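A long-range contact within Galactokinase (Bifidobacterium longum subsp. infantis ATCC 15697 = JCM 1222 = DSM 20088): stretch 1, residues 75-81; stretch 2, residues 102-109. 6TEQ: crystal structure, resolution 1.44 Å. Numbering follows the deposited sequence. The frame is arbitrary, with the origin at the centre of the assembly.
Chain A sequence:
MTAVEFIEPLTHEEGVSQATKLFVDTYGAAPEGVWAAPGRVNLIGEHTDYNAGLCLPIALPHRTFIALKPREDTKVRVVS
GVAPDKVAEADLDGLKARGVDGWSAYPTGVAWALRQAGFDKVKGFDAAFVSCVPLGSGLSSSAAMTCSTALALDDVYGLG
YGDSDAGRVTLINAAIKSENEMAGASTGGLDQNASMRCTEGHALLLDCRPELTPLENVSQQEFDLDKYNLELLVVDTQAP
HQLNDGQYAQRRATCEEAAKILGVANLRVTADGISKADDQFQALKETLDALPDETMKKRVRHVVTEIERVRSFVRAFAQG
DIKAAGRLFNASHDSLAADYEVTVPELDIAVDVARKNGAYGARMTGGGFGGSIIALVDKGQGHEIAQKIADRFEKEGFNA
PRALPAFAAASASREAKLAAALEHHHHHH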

# COMPACT_ATOMS: atom_id res chain seq x y z
N LYS A 75 27.20 -9.42 -5.77
CA LYS A 75 26.54 -10.24 -4.73
C LYS A 75 25.55 -9.36 -3.94
O LYS A 75 25.85 -8.21 -3.66
CB LYS A 75 27.54 -10.89 -3.77
CG LYS A 75 28.35 -12.02 -4.41
CD LYS A 75 29.30 -12.70 -3.47
CE LYS A 75 30.00 -13.89 -4.10
NZ LYS A 75 31.48 -13.78 -4.00
N VAL A 76 24.43 -9.94 -3.59
CA VAL A 76 23.36 -9.33 -2.76
C VAL A 76 23.10 -10.28 -1.62
O VAL A 76 22.65 -11.41 -1.90
CB VAL A 76 22.07 -9.01 -3.52
CG1 VAL A 76 21.04 -8.53 -2.51
CG2 VAL A 76 22.32 -7.98 -4.61
N ARG A 77 23.45 -9.82 -0.44
CA ARG A 77 23.12 -10.51 0.82
C ARG A 77 22.04 -9.69 1.53
O ARG A 77 22.25 -8.52 1.79
CB ARG A 77 24.30 -10.79 1.72
CG ARG A 77 25.35 -11.68 1.09
CD ARG A 77 26.47 -11.99 2.02
NE ARG A 77 27.18 -10.82 2.41
CZ ARG A 77 28.08 -10.77 3.37
NH1 ARG A 77 28.39 -11.86 4.07
NH2 ARG A 77 28.67 -9.62 3.64
N VAL A 78 21.01 -10.36 2.01
CA VAL A 78 19.97 -9.69 2.81
C VAL A 78 19.59 -10.60 3.97
O VAL A 78 19.52 -11.83 3.84
CB VAL A 78 18.74 -9.34 1.94
CG1 VAL A 78 19.09 -8.28 0.93
CG2 VAL A 78 18.09 -10.49 1.28
N VAL A 79 19.23 -9.95 5.06
CA VAL A 79 18.73 -10.66 6.26
C VAL A 79 17.56 -9.84 6.78
O VAL A 79 17.57 -8.58 6.60
CB VAL A 79 19.85 -10.88 7.27
CG1 VAL A 79 20.39 -9.54 7.74
CG2 VAL A 79 19.40 -11.78 8.44
N SER A 80 16.62 -10.50 7.43
CA SER A 80 15.47 -9.80 8.05
C SER A 80 15.39 -10.17 9.51
O SER A 80 15.68 -11.34 9.81
CB SER A 80 14.19 -10.23 7.35
OG SER A 80 13.02 -9.82 8.06
N GLY A 81 14.93 -9.24 10.34
CA GLY A 81 14.78 -9.47 11.79
C GLY A 81 13.79 -10.61 12.05
O GLY A 81 13.83 -11.20 13.11
N GLY A 102 12.54 -16.63 -2.90
CA GLY A 102 11.75 -16.27 -1.68
C GLY A 102 11.67 -14.74 -1.47
O GLY A 102 11.73 -13.98 -2.48
N TRP A 103 11.51 -14.27 -0.23
CA TRP A 103 11.38 -12.84 0.19
C TRP A 103 12.54 -11.96 -0.36
O TRP A 103 12.30 -10.73 -0.58
CB TRP A 103 11.29 -12.73 1.71
CG TRP A 103 12.60 -12.84 2.43
CD1 TRP A 103 13.17 -13.98 2.93
CD2 TRP A 103 13.48 -11.77 2.83
NE1 TRP A 103 14.33 -13.68 3.59
CE2 TRP A 103 14.59 -12.35 3.51
CE3 TRP A 103 13.51 -10.41 2.61
CZ2 TRP A 103 15.61 -11.60 4.07
CZ3 TRP A 103 14.53 -9.66 3.14
CH2 TRP A 103 15.60 -10.25 3.80
N SER A 104 13.73 -12.50 -0.52
CA SER A 104 14.92 -11.76 -0.99
C SER A 104 14.72 -11.27 -2.42
O SER A 104 15.43 -10.39 -2.86
CB SER A 104 16.21 -12.55 -0.86
OG SER A 104 16.21 -13.71 -1.68
N ALA A 105 13.76 -11.82 -3.13
CA ALA A 105 13.44 -11.34 -4.50
C ALA A 105 13.06 -9.86 -4.42
O ALA A 105 13.28 -9.16 -5.40
CB ALA A 105 12.30 -12.15 -5.07
N TYR A 106 12.39 -9.43 -3.36
CA TYR A 106 11.90 -8.02 -3.28
C TYR A 106 13.05 -7.02 -3.24
O TYR A 106 13.18 -6.19 -4.16
CB TYR A 106 10.96 -7.88 -2.08
CG TYR A 106 9.61 -8.55 -2.28
CD1 TYR A 106 8.53 -7.85 -2.77
CD2 TYR A 106 9.41 -9.88 -1.95
CE1 TYR A 106 7.29 -8.44 -2.94
CE2 TYR A 106 8.16 -10.48 -2.09
CZ TYR A 106 7.09 -9.75 -2.57
OH TYR A 106 5.84 -10.27 -2.76
N PRO A 107 14.01 -7.08 -2.26
CA PRO A 107 15.13 -6.15 -2.33
C PRO A 107 16.08 -6.42 -3.51
O PRO A 107 16.54 -5.48 -4.15
CB PRO A 107 15.81 -6.29 -0.94
CG PRO A 107 15.45 -7.73 -0.48
CD PRO A 107 14.04 -7.90 -1.04
N THR A 108 16.39 -7.71 -3.81
CA THR A 108 17.35 -7.99 -4.87
C THR A 108 16.78 -7.43 -6.17
O THR A 108 17.52 -6.91 -7.02
CB THR A 108 17.58 -9.49 -5.00
OG1 THR A 108 17.94 -9.97 -3.71
CG2 THR A 108 18.64 -9.81 -6.00
N GLY A 109 15.47 -7.62 -6.33
CA GLY A 109 14.81 -7.26 -7.61
C GLY A 109 14.84 -5.76 -7.85
O GLY A 109 14.79 -5.32 -8.99
O HOH W 1 19.65 -11.77 -2.04

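A strand, residues 75-80, packs against a second stretch that runs into a helix, and no direct hydrogen bond joins them. Strand alternation sets the pattern: Val 76, Val 78 and Ser 80 point toward the second stretch, while Arg 77 and Val 79 point away. The register follows, with Val 76 nearest Thr 108 (CA to CA 6.5 Å) and Val 78 nearest Ser 104 (CA to CA 6.7 Å), so a two-residue step along the strand matches a four-residue step, from Thr 108 back to Ser 104, on the other side.

Apolar packing centres on Val 78. Its CG2 meets Ser 104 CB at 3.5 Å and Trp 103 CH2 at 3.6 Å, and Pro 107 CG lies 3.9 Å from Val 78 CG1; one valine thus touches three neighbours.

The indole adds a CH-pi contact: Ser 80 CB sits over one face of the Trp 103 six-membered ring, 4.1 Å from its centroid and 25° off the normal.

The hydrogen bonding at this contact centres on Thr 108. Thr 108 OG1 donates to Ser 104 O (2.7 Å), a bond to the carbonyl four residues back that leaves the hydroxyl oxygen free to accept. One water donates to both Thr 108 OG1 and Val 76 O, 3.0 Å from each, bridging the stretches beside the contact of Val 76 CG1 with Thr 108 OG1 (3.6 Å).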